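Long-range contact in cycloserine biosynthesis protein DcsG (Streptomyces lavendulae, PDB 6JIL), which catalyses the ATP- and magnesium-dependent ring closure of O-ureido-D-serine to the antibiotic D-cycloserine: residues A117-V121 against A155-S159. Numbering follows the deposited sequence.
Sequences ALAAV and AEPAS
Two helices of the small ATP-grasp subdomain, 117-127 and 155-167, meet near their N-terminal ends where Leu118 and Val121 pack about Ser159. Over these segments the axes approach to 8.6 Å and run 128° apart, an inclined pairing well short of antiparallel. CB of Ser159 lies 3.5 Å from CA of Leu118, bringing the serine locally against the backbone of the facing helix. The leucine side chain leaves with CG anti to the backbone N; chi1 of -176° and chi2 of 50° together bring CD1 to the serine, 3.6 Å from its OG, and to CA of Glu156 at 4.0 Å. Ser159 OG turns back toward O of Glu156 on its own helix, modelled at 2.3 Å, too close for the geometry of that bond to be trusted. The two methyls of Val121 divide the other flank: CG1 meets CB of Ala155 at 3.6 Å, while CG2 lies 3.8 Å from CA of Ser159. At the start of the first helix, CB of Ala117 abuts the carbonyl O of Ser159 and also touches Val162 and Ala163, a turn further along helix 155-167. Ala158 instead faces Phe134 and Val136 of strand 133-138, so its helix also packs on the sheet. About 14 Å separate the Val121 side chain from ADP, and the contact does not line the nucleotide site. It belongs to the helical layer backing the four-stranded antiparallel sheet, the alpha+beta arrangement of an ATP-grasp subdomain.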
# COMPACT_ATOMS: atom_id res chain seq x y z
N ALA A 117 -18.01 -8.06 16.59
CA ALA A 117 -18.15 -7.23 15.40
C ALA A 117 -19.13 -6.06 15.53
O ALA A 117 -18.76 -4.91 15.30
CB ALA A 117 -18.54 -8.10 14.20
N LEU A 118 -20.38 -6.35 15.90
CA LEU A 118 -21.38 -5.30 16.01
C LEU A 118 -21.10 -4.27 17.10
O LEU A 118 -21.36 -3.08 16.90
CB LEU A 118 -22.78 -5.88 16.20
CG LEU A 118 -23.90 -4.83 16.23
CD1 LEU A 118 -23.76 -3.90 15.04
CD2 LEU A 118 -25.26 -5.50 16.21
N ALA A 119 -20.58 -4.70 18.24
CA ALA A 119 -20.28 -3.76 19.31
C ALA A 119 -19.18 -2.83 18.81
O ALA A 119 -19.27 -1.62 19.00
CB ALA A 119 -19.81 -4.50 20.56
N ALA A 120 -18.16 -3.40 18.17
CA ALA A 120 -17.05 -2.62 17.64
C ALA A 120 -17.54 -1.52 16.70
O ALA A 120 -17.06 -0.39 16.78
CB ALA A 120 -16.08 -3.53 16.89
N VAL A 121 -18.48 -1.85 15.82
CA VAL A 121 -19.01 -0.86 14.88
C VAL A 121 -19.78 0.24 15.62
O VAL A 121 -19.65 1.43 15.31
CB VAL A 121 -19.94 -1.51 13.85
CG1 VAL A 121 -20.62 -0.44 13.01
CG2 VAL A 121 -19.14 -2.44 12.94
N ALA A 155 -25.03 0.01 10.41
CA ALA A 155 -24.06 -0.62 11.30
C ALA A 155 -24.14 -2.15 11.28
O ALA A 155 -23.12 -2.83 11.16
CB ALA A 155 -24.24 -0.10 12.72
N GLU A 156 -25.35 -2.69 11.40
CA GLU A 156 -25.53 -4.14 11.42
C GLU A 156 -24.94 -4.79 10.18
O GLU A 156 -24.15 -5.72 10.28
CB GLU A 156 -27.01 -4.49 11.58
CG GLU A 156 -27.28 -5.94 11.97
CD GLU A 156 -27.32 -6.88 10.78
OE1 GLU A 156 -27.37 -8.11 10.99
OE2 GLU A 156 -27.30 -6.39 9.63
N PRO A 157 -25.31 -4.31 8.98
CA PRO A 157 -24.76 -4.91 7.76
C PRO A 157 -23.23 -4.81 7.73
O PRO A 157 -22.54 -5.77 7.38
CB PRO A 157 -25.41 -4.08 6.65
CG PRO A 157 -26.73 -3.72 7.25
CD PRO A 157 -26.34 -3.31 8.65
N ALA A 158 -22.71 -3.65 8.11
CA ALA A 158 -21.27 -3.47 8.13
C ALA A 158 -20.63 -4.40 9.17
O ALA A 158 -19.54 -4.91 8.95
CB ALA A 158 -20.94 -2.01 8.45
N SER A 159 -21.31 -4.62 10.29
CA SER A 159 -20.77 -5.49 11.32
C SER A 159 -20.64 -6.89 10.75
O SER A 159 -19.75 -7.65 11.15
CB SER A 159 -21.68 -5.50 12.55
OG SER A 159 -22.95 -6.07 12.26